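Local structure of teichoic acid D-alanine hydrolase (Staphylococcus aureus, 5ZH8) at residues L65-Y69 with L100-K104; K75-I79 with D381-Q385; F88-I94 with V361-V367; T118-M122 with Y289-T293; P242-Q246 with K297-I302. The protein hydrolyses the D-alanyl esters of wall teichoic acid and lipoteichoic acid, releasing D-alanine, and affects methicillin resistance, detergent-induced autolysis and cell wall structure in this bacterium. The contacts are given in a common frame with arbitrary orientation. Numbering follows the deposited sequence.

How the interactions relate
Interactions 1 and 3 lie within the large antiparallel sheet of this beta-lactamase-type fold. Interaction 3 pairs strands 90-96 and 359-365; interaction 1 adds the edge strand 68-69 to strand 99-106, the neighbour of 90-96, its centre about 12 Å from that of interaction 3. Interaction 2 joins helices 74-85 and 371-382 on one face. Interactions 4 and 5, centres about 14 Å apart, involve helix 292-303 on the other. Along the chain, interaction 1 crosses 2 and 3 and precedes 4 and 5. Interactions 4 and 5 are nested within interaction 3, itself nested within 2, so segments early and late in the chain are brought together around the intervening part.

Interaction 1 of 5, residues L65-Y69 with L100-K104; sequences LKEVY and LKMSK
A short, weakly bonded edge strand joins the large antiparallel sheet of the beta-lactamase-type fold here. Residues 65-67 approach in extended but irregular conformation, and the chain runs beside strand 99-106 at Val68, where Val68 CA and Ser103 CA lie 4.7 Å apart. The end-to-end directions of 66-69 and 100-104 are 93° apart, so the pairing is brief. Backbone bonding rests on one antiparallel hydrogen-bonded pair: Val68 N donates to Ser103 O at 2.9 Å, and Ser103 N to Val68 O at 2.7 Å, both nearly straight. CA-H...O contacts support them, Met102 CA lying 3.1 Å from Val68 O and Glu67 CA 3.4 Å from Ser103 O. Lys101 and Met102 form a classic beta bulge opposite Ile94 of the next strand.

Apolar packing divides between the two faces. Val68 (chi1 t) shares its face with Ser103 and sets CG2 4.0 Å from Leu100 CD2; Pro119 and Thr293 also meet Ser103 there. Tyr69 (chi1 t) and Met102, fully extended with all three chi angles t, point to the face covered by helix 74-85, where Tyr69 CD1 is 4.0 Å from Met102 CE. Among the charged groups, Lys104 stretches out in an all-t rotamer to a salt bridge with Asp80 of that helix, leaving its CG 3.5 Å from Glu67 OE1 and its NZ 4.1 Å from Tyr69 CD2.

Interaction 2 of 5, residues K75-I79 with D381-Q385; sequences KYKKI and DILKQ
Two helices that flank the same face of the central sheet meet here, as the N- and C-terminal helices do in the serine beta-lactamase and penicillin-binding-protein fold. Segment 75-79 is regular helix, with Ile79 N bonded to Lys75 O at 3.1 Å. Segment 381-385 lies where helix 371-382 runs out: Asp381 and Ile382 are helical, and Lys384 is the first residue to leave helical angles, with phi 57° and psi 47°. The nearest CA atoms are those of Lys75 and Ile382, 6.3 Å apart.

Lys75 (chi1 m, chi2 t) receives Ile382 CG2 3.4 Å from its carbonyl O and lays its CD 3.9 Å from Leu383 CD2, while its NZ goes on to a salt bridge with Glu96 and a hydrogen bond with Tyr359. Tyr76 has its CA-to-CB bond directed away from 381-385, and its side chain packs on Ile94 and Met102 of the sheet. Lys78 directs its CA-to-CB bond at the other helix, and the aliphatic part of its exposed chain passes Ile382, CD to CG2 3.9 Å. Ile79 (m, t) completes the hydrophobic centre. Its CG1 lies 3.8 Å from Ile382 CG2, and it also packs on Ile94 and Met102.

Ile382 (m, t) reaches between Lys75, Lys78 and Ile79, and Leu383 (m, t) places CD2 3.9 Å from Ile79 CD1.

Interaction 3 of 5, residues F88-I94 with V361-V367; sequences FNGSVAI and VVLALNV
Strands 90-94 and 361-365 run antiparallel, their axes 175° apart in direction and 4.7 Å apart at closest approach. Early and late strands thus pair in the middle of the central sheet, as in the beta-lactamase and penicillin-binding-protein fold. Gly90, Val92 and Ile94 face Leu365, Leu363 and Val361 in non-hydrogen-bonded pairs. Between them the hydrogen-bonded pairs are complete: Ser91 N gives to Ala364 O and Ala364 N to Ser91 O, each at 2.8 Å; Ala93 N gives to Val362 O at 2.9 Å, and Val362 N to Ala93 O at 2.8 Å. Gly90, Val92 and Ile94 bond strand 99-106 instead, and Leu363 O takes Asn371 ND2.

Beyond Gly90, Asn366 N donates to Asn89 O (3.2 Å), and Asn89 ND2 to Asn366 OD1 (2.8 Å), with Asn366 at chi1 p and Asn89 at chi1 t. Both side-chain nitrogens, Asn89 ND2 and Asn366 ND2, also bond Tyr108 O. Gly90 has phi 162° and psi -144°; a CB there would clash with Ala364 O, 3.1 Å from Gly90 CA.

Phe88 (chi1 t) lays its ring on the face of Val92, Ile94, Val361, Leu363 and Leu365, covered by helices 74-85 and 371-382, with CE1 3.5 Å from Leu365 CD1. Ser91, Ala93 and Val362 instead meet Pro292. With the amides of the hydrogen-bonded pairs and both asparagine side chains satisfied, the contact can be wholly buried among hydrophobic side chains.

Interaction 4 of 5, residues T118-M122 with Y289-T293; sequences TPNTM and YMTPT
Thr291, with chi1 at 56° (p), presents CG2 to a row of carbonyls: it lies 3.3 Å from Pro119 O, 3.3 Å from Asn120 O and 3.4 Å from Thr121 O. The same rotamer leaves OG1 for Thr293 OG1 (also p), 3.1 Å away in a hydrogen bond. The carbonyls are gathered by a type I turn from Thr118 to Thr121, closed by Thr121 N to Thr118 O at 3.1 Å; Thr121 (m) takes a further bond from Thr118 N to its OG1, 2.9 Å. This turn lies against the junction where strand 288-290 of a small antiparallel sheet gives way to helix 292-303, Thr291 occupying the N-cap position and Pro292 beginning the first turn. The touching chains run 153° apart, with Met122 and Thr291 CA atoms 4.3 Å apart and Met122 CA 3.4 Å from Met290 O. Met122 (m, t, p) curls so that CG is 3.6 Å from Thr291 CG2 and CE 3.5 Å from Tyr289 O. Tyr289 (chi1 m) brings CB 3.9 Å from Met122 CB.

Interaction 5 of 5, residues P242-Q246 with K297-I302; sequences PLKLQ and KLITQI
Leu243 fills the apolar centre of this contact, where the Schellman motif ending helix 231-240 and the loop after it pack on helix 292-303 of the beta-lactamase-type fold. In its m, t rotamer it points its CA-to-CB bond at helix 292-303 and brings CD1 to 3.5 Å from CD1 of Leu298, which is t, p; Ile302 CG1 is a looser neighbour of Leu243 CD1 at 4.4 Å. The nearest CA atoms are also those of Leu243 and Leu298, 6.7 Å apart. Leu245, likewise m, t, flanks this pair with CD1 4.2 Å from Leu298 CB. Phe131 of helix 129-142 packs on Leu298 and Ile302, extending the hydrophobic cluster.

Lys244, with phi and psi both 46°, is the C-prime residue of the Schellman motif: Leu245 N bonds Gly240 O and Lys244 N bonds Asp241 O. This turn sets Leu243 and Leu245 against helix 292-303 and leaves Lys244 exposed.

Farther out, the aliphatic part of Lys297 lies along the loop, CD 4.0 Å from Leu245 CD2. Gln301 (m, t) has OE1 bonded to Lys306, while its NE2 joins loop to helix, donating to Lys297 O at 3.1 Å and to Leu243 O at 3.0 Å.

Interaction 1 of 5, residues L65-Y69 with L100-K104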
# COMPACT_ATOMS: atom_id res chain seq x y z
N LEU A 65 -5.48 29.10 -8.13
CA LEU A 65 -6.84 28.55 -8.08
C LEU A 65 -7.42 28.78 -6.70
O LEU A 65 -6.72 28.65 -5.70
CB LEU A 65 -6.83 27.06 -8.40
CG LEU A 65 -6.35 26.67 -9.80
CD1 LEU A 65 -6.25 25.16 -9.94
CD2 LEU A 65 -7.25 27.25 -10.88
N LYS A 66 -8.71 29.12 -6.65
CA LYS A 66 -9.37 29.41 -5.38
C LYS A 66 -10.15 28.21 -4.85
O LYS A 66 -10.57 27.34 -5.61
CB LYS A 66 -10.28 30.65 -5.51
CG LYS A 66 -11.51 30.48 -6.40
CD LYS A 66 -12.39 31.73 -6.37
CE LYS A 66 -13.87 31.41 -6.51
NZ LYS A 66 -14.43 30.69 -5.32
N GLU A 67 -10.31 28.16 -3.53
CA GLU A 67 -11.11 27.13 -2.89
C GLU A 67 -12.57 27.32 -3.27
O GLU A 67 -13.05 28.45 -3.38
CB GLU A 67 -10.96 27.19 -1.37
CG GLU A 67 -9.58 26.80 -0.87
CD GLU A 67 -9.55 26.59 0.64
OE1 GLU A 67 -10.33 25.75 1.12
OE2 GLU A 67 -8.76 27.27 1.34
N VAL A 68 -13.25 26.21 -3.51
CA VAL A 68 -14.68 26.21 -3.77
C VAL A 68 -15.30 25.21 -2.80
O VAL A 68 -15.00 24.02 -2.85
CB VAL A 68 -15.01 25.81 -5.23
CG1 VAL A 68 -16.50 25.90 -5.48
CG2 VAL A 68 -14.27 26.72 -6.20
N TYR A 69 -16.15 25.70 -1.92
CA TYR A 69 -16.82 24.86 -0.95
C TYR A 69 -18.00 25.58 -0.36
O TYR A 69 -17.84 26.61 0.30
CB TYR A 69 -15.85 24.46 0.18
CG TYR A 69 -16.55 23.91 1.40
CD1 TYR A 69 -17.42 22.83 1.30
CD2 TYR A 69 -16.35 24.47 2.64
CE1 TYR A 69 -18.07 22.33 2.42
CE2 TYR A 69 -16.98 23.97 3.77
CZ TYR A 69 -17.84 22.90 3.65
OH TYR A 69 -18.45 22.43 4.77
N LEU A 100 -17.85 23.30 -11.45
CA LEU A 100 -17.04 23.02 -10.28
C LEU A 100 -17.79 23.47 -9.04
O LEU A 100 -17.95 24.67 -8.82
CB LEU A 100 -15.69 23.73 -10.38
CG LEU A 100 -14.67 23.52 -9.25
CD1 LEU A 100 -14.18 22.09 -9.21
CD2 LEU A 100 -13.50 24.45 -9.44
N LYS A 101 -18.27 22.52 -8.24
CA LYS A 101 -19.02 22.81 -7.02
C LYS A 101 -18.18 22.65 -5.75
O LYS A 101 -18.57 23.12 -4.68
CB LYS A 101 -20.23 21.90 -6.90
CG LYS A 101 -21.15 21.87 -8.11
CD LYS A 101 -21.85 23.19 -8.40
CE LYS A 101 -22.82 23.55 -7.30
NZ LYS A 101 -23.73 24.63 -7.77
N MET A 102 -17.06 21.94 -5.85
CA MET A 102 -16.17 21.77 -4.71
C MET A 102 -14.73 21.59 -5.17
O MET A 102 -14.46 20.82 -6.09
CB MET A 102 -16.59 20.57 -3.85
CG MET A 102 -15.84 20.47 -2.53
SD MET A 102 -16.53 19.25 -1.41
CE MET A 102 -15.51 19.53 0.03
N SER A 103 -13.82 22.29 -4.51
CA SER A 103 -12.39 22.20 -4.78
C SER A 103 -11.68 22.62 -3.51
O SER A 103 -11.75 23.78 -3.12
CB SER A 103 -11.98 23.11 -5.94
OG SER A 103 -10.61 22.97 -6.25
N LYS A 104 -11.00 21.67 -2.86
CA LYS A 104 -10.42 21.94 -1.54
C LYS A 104 -9.26 21.00 -1.22
O LYS A 104 -9.31 19.81 -1.52
CB LYS A 104 -11.50 21.84 -0.46
CG LYS A 104 -11.05 22.30 0.91
CD LYS A 104 -12.23 22.42 1.87
CE LYS A 104 -11.78 22.96 3.22
NZ LYS A 104 -12.89 22.99 4.22

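Interaction 2 of 5, residues K75-I79 with D381-Q385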
# COMPACT_ATOMS: atom_id res chain seq x y z
N LYS A 75 -24.85 18.14 0.97
CA LYS A 75 -23.99 17.15 0.32
C LYS A 75 -22.52 17.42 0.58
O LYS A 75 -21.79 16.56 1.06
CB LYS A 75 -24.16 17.18 -1.20
CG LYS A 75 -25.50 16.72 -1.74
CD LYS A 75 -25.51 16.74 -3.26
CE LYS A 75 -24.90 18.01 -3.85
NZ LYS A 75 -25.32 18.24 -5.25
N TYR A 76 -22.09 18.63 0.23
CA TYR A 76 -20.69 19.02 0.25
C TYR A 76 -20.20 19.27 1.67
O TYR A 76 -19.03 19.03 1.97
CB TYR A 76 -20.46 20.25 -0.62
CG TYR A 76 -20.78 19.99 -2.07
CD1 TYR A 76 -20.06 19.05 -2.80
CD2 TYR A 76 -21.82 20.65 -2.70
CE1 TYR A 76 -20.36 18.79 -4.12
CE2 TYR A 76 -22.12 20.41 -4.03
CZ TYR A 76 -21.39 19.47 -4.73
OH TYR A 76 -21.69 19.21 -6.05
N LYS A 77 -21.10 19.74 2.53
CA LYS A 77 -20.78 19.88 3.94
C LYS A 77 -20.44 18.52 4.55
O LYS A 77 -19.50 18.39 5.33
CB LYS A 77 -21.94 20.51 4.69
CG LYS A 77 -21.63 20.76 6.15
CD LYS A 77 -22.68 21.62 6.83
CE LYS A 77 -22.41 21.73 8.33
NZ LYS A 77 -20.99 22.07 8.63
N LYS A 78 -21.23 17.52 4.17
CA LYS A 78 -21.07 16.15 4.64
C LYS A 78 -19.74 15.59 4.16
O LYS A 78 -19.05 14.89 4.89
CB LYS A 78 -22.22 15.29 4.11
CG LYS A 78 -22.73 14.21 5.05
CD LYS A 78 -23.86 13.42 4.39
CE LYS A 78 -25.11 13.24 5.27
NZ LYS A 78 -25.09 12.07 6.20
N ILE A 79 -19.38 15.91 2.92
CA ILE A 79 -18.13 15.44 2.31
C ILE A 79 -16.94 16.07 3.03
O ILE A 79 -16.03 15.38 3.46
CB ILE A 79 -18.07 15.77 0.80
CG1 ILE A 79 -19.12 14.97 0.02
CG2 ILE A 79 -16.68 15.49 0.23
CD1 ILE A 79 -19.45 15.52 -1.35
N ASP A 381 -22.48 6.83 -0.97
CA ASP A 381 -23.20 7.10 0.27
C ASP A 381 -23.70 8.54 0.34
O ASP A 381 -24.88 8.78 0.58
CB ASP A 381 -22.37 6.74 1.50
CG ASP A 381 -22.01 5.25 1.55
OD1 ASP A 381 -22.74 4.43 0.95
OD2 ASP A 381 -20.99 4.90 2.18
N ILE A 382 -22.81 9.51 0.11
CA ILE A 382 -23.19 10.91 0.29
C ILE A 382 -23.93 11.45 -0.93
O ILE A 382 -25.03 11.97 -0.80
CB ILE A 382 -21.97 11.79 0.62
CG1 ILE A 382 -21.32 11.30 1.93
CG2 ILE A 382 -22.39 13.24 0.73
CD1 ILE A 382 -20.08 12.07 2.35
N LEU A 383 -23.33 11.32 -2.11
CA LEU A 383 -23.95 11.80 -3.35
C LEU A 383 -25.02 10.86 -3.91
O LEU A 383 -25.74 11.23 -4.83
CB LEU A 383 -22.89 12.07 -4.41
CG LEU A 383 -21.81 13.10 -4.05
CD1 LEU A 383 -20.82 13.21 -5.19
CD2 LEU A 383 -22.41 14.46 -3.74
N LYS A 384 -25.10 9.64 -3.37
CA LYS A 384 -26.17 8.67 -3.70
C LYS A 384 -26.25 8.34 -5.19
O LYS A 384 -27.34 8.33 -5.79
CB LYS A 384 -27.52 9.16 -3.16
CG LYS A 384 -27.52 9.32 -1.66
CD LYS A 384 -28.86 9.86 -1.17
CE LYS A 384 -29.05 11.34 -1.50
NZ LYS A 384 -30.08 11.98 -0.62
N GLN A 385 -25.09 8.05 -5.79
CA GLN A 385 -24.99 7.74 -7.22
C GLN A 385 -24.85 6.25 -7.51
O GLN A 385 -24.48 5.87 -8.62
CB GLN A 385 -23.81 8.50 -7.83
CG GLN A 385 -23.96 10.01 -7.72
CD GLN A 385 -25.19 10.51 -8.44
OE1 GLN A 385 -25.27 10.47 -9.66
NE2 GLN A 385 -26.17 10.97 -7.68

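Interaction 3 of 5, residues F88-I94 with V361-V367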
# COMPACT_ATOMS: atom_id res chain seq x y z
N PHE A 88 -8.01 12.97 6.11
CA PHE A 88 -7.63 12.94 4.70
C PHE A 88 -6.48 13.91 4.46
O PHE A 88 -6.54 15.06 4.89
CB PHE A 88 -8.84 13.35 3.85
CG PHE A 88 -8.58 13.41 2.38
CD1 PHE A 88 -8.25 12.26 1.66
CD2 PHE A 88 -8.71 14.61 1.69
CE1 PHE A 88 -8.04 12.33 0.29
CE2 PHE A 88 -8.50 14.68 0.32
CZ PHE A 88 -8.16 13.53 -0.38
N ASN A 89 -5.42 13.43 3.80
CA ASN A 89 -4.32 14.30 3.39
C ASN A 89 -4.20 14.31 1.87
O ASN A 89 -3.68 13.36 1.28
CB ASN A 89 -3.01 13.86 4.04
CG ASN A 89 -1.94 14.93 3.97
OD1 ASN A 89 -1.68 15.62 4.95
ND2 ASN A 89 -1.31 15.08 2.80
N GLY A 90 -4.71 15.37 1.25
CA GLY A 90 -4.70 15.50 -0.20
C GLY A 90 -5.69 16.56 -0.65
O GLY A 90 -5.88 17.56 0.03
N SER A 91 -6.33 16.32 -1.80
CA SER A 91 -7.22 17.32 -2.41
C SER A 91 -8.42 16.68 -3.09
O SER A 91 -8.33 15.57 -3.61
CB SER A 91 -6.47 18.15 -3.44
OG SER A 91 -7.33 19.09 -4.07
N VAL A 92 -9.52 17.41 -3.11
CA VAL A 92 -10.76 16.95 -3.73
C VAL A 92 -11.23 17.97 -4.76
O VAL A 92 -10.99 19.17 -4.61
CB VAL A 92 -11.87 16.70 -2.68
CG1 VAL A 92 -12.34 18.00 -2.04
CG2 VAL A 92 -13.03 15.94 -3.30
N ALA A 93 -11.87 17.47 -5.80
CA ALA A 93 -12.57 18.30 -6.77
C ALA A 93 -13.82 17.56 -7.23
O ALA A 93 -13.76 16.38 -7.59
CB ALA A 93 -11.67 18.62 -7.95
N ILE A 94 -14.95 18.26 -7.21
CA ILE A 94 -16.22 17.67 -7.60
C ILE A 94 -16.94 18.59 -8.58
O ILE A 94 -17.16 19.77 -8.30
CB ILE A 94 -17.12 17.40 -6.38
CG1 ILE A 94 -16.40 16.49 -5.38
CG2 ILE A 94 -18.44 16.78 -6.83
CD1 ILE A 94 -17.16 16.20 -4.11
N VAL A 361 -16.06 13.12 -9.59
CA VAL A 361 -15.42 13.19 -8.28
C VAL A 361 -13.97 12.78 -8.44
O VAL A 361 -13.68 11.65 -8.82
CB VAL A 361 -16.11 12.26 -7.26
CG1 VAL A 361 -15.52 12.46 -5.87
CG2 VAL A 361 -17.61 12.49 -7.26
N VAL A 362 -13.06 13.72 -8.16
CA VAL A 362 -11.62 13.48 -8.26
C VAL A 362 -11.03 13.61 -6.87
O VAL A 362 -11.15 14.67 -6.24
CB VAL A 362 -10.94 14.51 -9.20
CG1 VAL A 362 -9.47 14.13 -9.44
CG2 VAL A 362 -11.69 14.64 -10.51
N LEU A 363 -10.40 12.55 -6.39
CA LEU A 363 -9.85 12.51 -5.04
C LEU A 363 -8.37 12.14 -5.09
O LEU A 363 -8.01 11.04 -5.51
CB LEU A 363 -10.63 11.52 -4.18
CG LEU A 363 -10.51 11.70 -2.66
CD1 LEU A 363 -11.15 13.01 -2.24
CD2 LEU A 363 -11.12 10.53 -1.91
N ALA A 364 -7.52 13.08 -4.68
CA ALA A 364 -6.08 12.91 -4.74
C ALA A 364 -5.50 12.78 -3.33
O ALA A 364 -5.74 13.63 -2.47
CB ALA A 364 -5.44 14.08 -5.47
N LEU A 365 -4.72 11.73 -3.11
CA LEU A 365 -4.18 11.43 -1.80
C LEU A 365 -2.65 11.31 -1.89
O LEU A 365 -2.15 10.48 -2.63
CB LEU A 365 -4.79 10.12 -1.32
CG LEU A 365 -4.47 9.65 0.09
CD1 LEU A 365 -5.10 10.57 1.13
CD2 LEU A 365 -4.95 8.22 0.25
N ASN A 366 -1.93 12.15 -1.14
CA ASN A 366 -0.46 12.13 -1.15
C ASN A 366 0.19 11.51 0.10
O ASN A 366 1.41 11.49 0.22
CB ASN A 366 0.12 13.53 -1.44
CG ASN A 366 -0.20 14.54 -0.37
OD1 ASN A 366 -1.36 14.73 -0.01
ND2 ASN A 366 0.82 15.22 0.13
N VAL A 367 -0.62 11.02 1.03
CA VAL A 367 -0.14 10.08 2.05
C VAL A 367 -0.82 8.75 1.75
O VAL A 367 -2.04 8.64 1.77
CB VAL A 367 -0.47 10.54 3.48
CG1 VAL A 367 0.11 9.56 4.49
CG2 VAL A 367 0.06 11.94 3.73

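Interaction 4 of 5, residues T118-M122 with Y289-T293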
# COMPACT_ATOMS: atom_id res chain seq x y z
N THR A 118 -3.36 22.81 -1.49
CA THR A 118 -4.31 23.80 -1.99
C THR A 118 -4.92 23.26 -3.27
O THR A 118 -4.51 22.19 -3.74
CB THR A 118 -3.60 25.13 -2.27
OG1 THR A 118 -2.63 24.95 -3.31
CG2 THR A 118 -2.89 25.62 -1.03
N PRO A 119 -5.90 23.98 -3.84
CA PRO A 119 -6.39 23.58 -5.16
C PRO A 119 -5.32 23.61 -6.25
O PRO A 119 -5.44 22.92 -7.26
CB PRO A 119 -7.50 24.60 -5.45
CG PRO A 119 -8.00 24.99 -4.10
CD PRO A 119 -6.77 24.99 -3.22
N ASN A 120 -4.27 24.40 -6.04
CA ASN A 120 -3.14 24.46 -6.97
C ASN A 120 -2.21 23.25 -6.92
O ASN A 120 -1.46 23.01 -7.86
CB ASN A 120 -2.32 25.74 -6.74
CG ASN A 120 -2.71 26.85 -7.67
OD1 ASN A 120 -3.42 27.78 -7.29
ND2 ASN A 120 -2.29 26.74 -8.93
N THR A 121 -2.26 22.49 -5.82
CA THR A 121 -1.43 21.30 -5.68
C THR A 121 -1.70 20.28 -6.78
O THR A 121 -2.85 19.89 -7.03
CB THR A 121 -1.67 20.61 -4.33
OG1 THR A 121 -1.49 21.55 -3.27
CG2 THR A 121 -0.70 19.45 -4.14
N MET A 122 -0.62 19.84 -7.43
CA MET A 122 -0.68 18.86 -8.50
C MET A 122 -0.14 17.53 -7.99
O MET A 122 0.94 17.49 -7.40
CB MET A 122 0.14 19.34 -9.70
CG MET A 122 -0.36 20.64 -10.29
SD MET A 122 0.85 21.54 -11.27
CE MET A 122 0.93 20.55 -12.76
N TYR A 289 1.54 15.06 -13.55
CA TYR A 289 0.98 15.66 -12.35
C TYR A 289 -0.22 16.53 -12.71
O TYR A 289 -0.14 17.33 -13.64
CB TYR A 289 2.04 16.51 -11.64
CG TYR A 289 3.10 15.72 -10.92
CD1 TYR A 289 4.07 15.02 -11.62
CD2 TYR A 289 3.14 15.69 -9.53
CE1 TYR A 289 5.06 14.30 -10.95
CE2 TYR A 289 4.12 14.97 -8.85
CZ TYR A 289 5.07 14.28 -9.56
OH TYR A 289 6.03 13.57 -8.89
N MET A 290 -1.32 16.38 -11.98
CA MET A 290 -2.55 17.13 -12.25
C MET A 290 -3.16 17.66 -10.97
O MET A 290 -3.14 16.98 -9.95
CB MET A 290 -3.62 16.22 -12.87
CG MET A 290 -3.38 15.75 -14.28
SD MET A 290 -4.85 14.92 -14.95
CE MET A 290 -5.67 16.31 -15.71
N THR A 291 -3.73 18.86 -11.04
CA THR A 291 -4.69 19.30 -10.04
C THR A 291 -5.97 18.51 -10.28
O THR A 291 -6.31 18.24 -11.42
CB THR A 291 -5.01 20.80 -10.13
OG1 THR A 291 -5.48 21.13 -11.44
CG2 THR A 291 -3.78 21.64 -9.83
N PRO A 292 -6.66 18.11 -9.20
CA PRO A 292 -7.98 17.47 -9.34
C PRO A 292 -8.96 18.24 -10.23
O PRO A 292 -9.73 17.62 -10.97
CB PRO A 292 -8.49 17.42 -7.90
CG PRO A 292 -7.26 17.33 -7.07
CD PRO A 292 -6.19 18.11 -7.80
N THR A 293 -8.92 19.57 -10.19
CA THR A 293 -9.80 20.40 -11.01
C THR A 293 -9.58 20.15 -12.50
O THR A 293 -10.55 20.01 -13.25
CB THR A 293 -9.62 21.90 -10.71
OG1 THR A 293 -8.26 22.28 -10.93
CG2 THR A 293 -10.01 22.23 -9.29

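Interaction 5 of 5, residues P242-Q246 with K297-I302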
# COMPACT_ATOMS: atom_id res chain seq x y z
N PRO A 242 -5.64 22.27 -26.30
CA PRO A 242 -7.04 22.34 -26.74
C PRO A 242 -8.06 22.37 -25.60
O PRO A 242 -9.03 23.12 -25.67
CB PRO A 242 -7.21 21.07 -27.57
CG PRO A 242 -5.86 20.85 -28.16
CD PRO A 242 -4.87 21.31 -27.12
N LEU A 243 -7.83 21.57 -24.55
CA LEU A 243 -8.76 21.53 -23.42
C LEU A 243 -8.33 22.42 -22.24
O LEU A 243 -8.82 22.26 -21.13
CB LEU A 243 -8.97 20.09 -22.96
CG LEU A 243 -9.43 19.09 -24.03
CD1 LEU A 243 -9.82 17.77 -23.39
CD2 LEU A 243 -10.59 19.64 -24.85
N LYS A 244 -7.43 23.38 -22.51
CA LYS A 244 -7.00 24.39 -21.53
C LYS A 244 -6.66 23.79 -20.17
O LYS A 244 -7.09 24.30 -19.13
CB LYS A 244 -8.06 25.49 -21.38
CG LYS A 244 -8.24 26.35 -22.62
CD LYS A 244 -9.24 27.48 -22.40
CE LYS A 244 -9.20 28.48 -23.55
NZ LYS A 244 -9.40 27.83 -24.88
N LEU A 245 -5.91 22.70 -20.19
CA LEU A 245 -5.40 22.09 -18.97
C LEU A 245 -4.09 22.78 -18.61
O LEU A 245 -3.01 22.36 -19.06
CB LEU A 245 -5.19 20.59 -19.17
CG LEU A 245 -6.41 19.79 -19.62
CD1 LEU A 245 -6.06 18.31 -19.55
CD2 LEU A 245 -7.62 20.09 -18.77
N GLN A 246 -4.20 23.83 -17.81
CA GLN A 246 -3.07 24.72 -17.51
C GLN A 246 -2.48 24.48 -16.13
O GLN A 246 -1.56 25.19 -15.71
CB GLN A 246 -3.52 26.17 -17.65
CG GLN A 246 -4.02 26.50 -19.04
CD GLN A 246 -4.53 27.91 -19.16
OE1 GLN A 246 -5.29 28.39 -18.33
NE2 GLN A 246 -4.11 28.60 -20.22
N LYS A 297 -12.05 18.85 -15.33
CA LYS A 297 -12.15 19.70 -16.52
C LYS A 297 -11.92 18.87 -17.79
O LYS A 297 -12.57 19.09 -18.81
CB LYS A 297 -11.13 20.85 -16.43
CG LYS A 297 -11.26 21.89 -17.52
CD LYS A 297 -10.14 22.92 -17.49
CE LYS A 297 -10.29 23.90 -16.34
NZ LYS A 297 -9.34 25.05 -16.46
N LEU A 298 -10.98 17.92 -17.73
CA LEU A 298 -10.71 17.02 -18.85
C LEU A 298 -11.90 16.11 -19.16
O LEU A 298 -12.32 16.00 -20.30
CB LEU A 298 -9.48 16.17 -18.54
CG LEU A 298 -9.18 15.00 -19.47
CD1 LEU A 298 -8.93 15.48 -20.89
CD2 LEU A 298 -8.00 14.21 -18.92
N ILE A 299 -12.41 15.44 -18.13
CA ILE A 299 -13.49 14.47 -18.30
C ILE A 299 -14.80 15.13 -18.72
O ILE A 299 -15.48 14.62 -19.60
CB ILE A 299 -13.68 13.65 -17.00
CG1 ILE A 299 -12.50 12.71 -16.82
CG2 ILE A 299 -14.98 12.85 -17.04
CD1 ILE A 299 -12.30 12.29 -15.39
N THR A 300 -15.14 16.25 -18.10
CA THR A 300 -16.39 16.94 -18.44
C THR A 300 -16.38 17.44 -19.88
O THR A 300 -17.41 17.41 -20.56
CB THR A 300 -16.66 18.14 -17.52
OG1 THR A 300 -15.52 19.01 -17.53
CG2 THR A 300 -16.95 17.67 -16.11
N GLN A 301 -15.23 17.92 -20.34
CA GLN A 301 -15.09 18.39 -21.71
C GLN A 301 -15.15 17.26 -22.74
O GLN A 301 -15.73 17.44 -23.81
CB GLN A 301 -13.81 19.18 -21.88
CG GLN A 301 -13.90 20.59 -21.32
CD GLN A 301 -12.66 21.39 -21.62
OE1 GLN A 301 -12.67 22.27 -22.47
NE2 GLN A 301 -11.57 21.08 -20.92
N ILE A 302 -14.57 16.11 -22.41
CA ILE A 302 -14.70 14.93 -23.26
C ILE A 302 -16.16 14.48 -23.29
O ILE A 302 -16.69 14.17 -24.36
CB ILE A 302 -13.78 13.77 -22.79
CG1 ILE A 302 -12.31 14.15 -23.02
CG2 ILE A 302 -14.10 12.49 -23.53
CD1 ILE A 302 -11.32 13.35 -22.21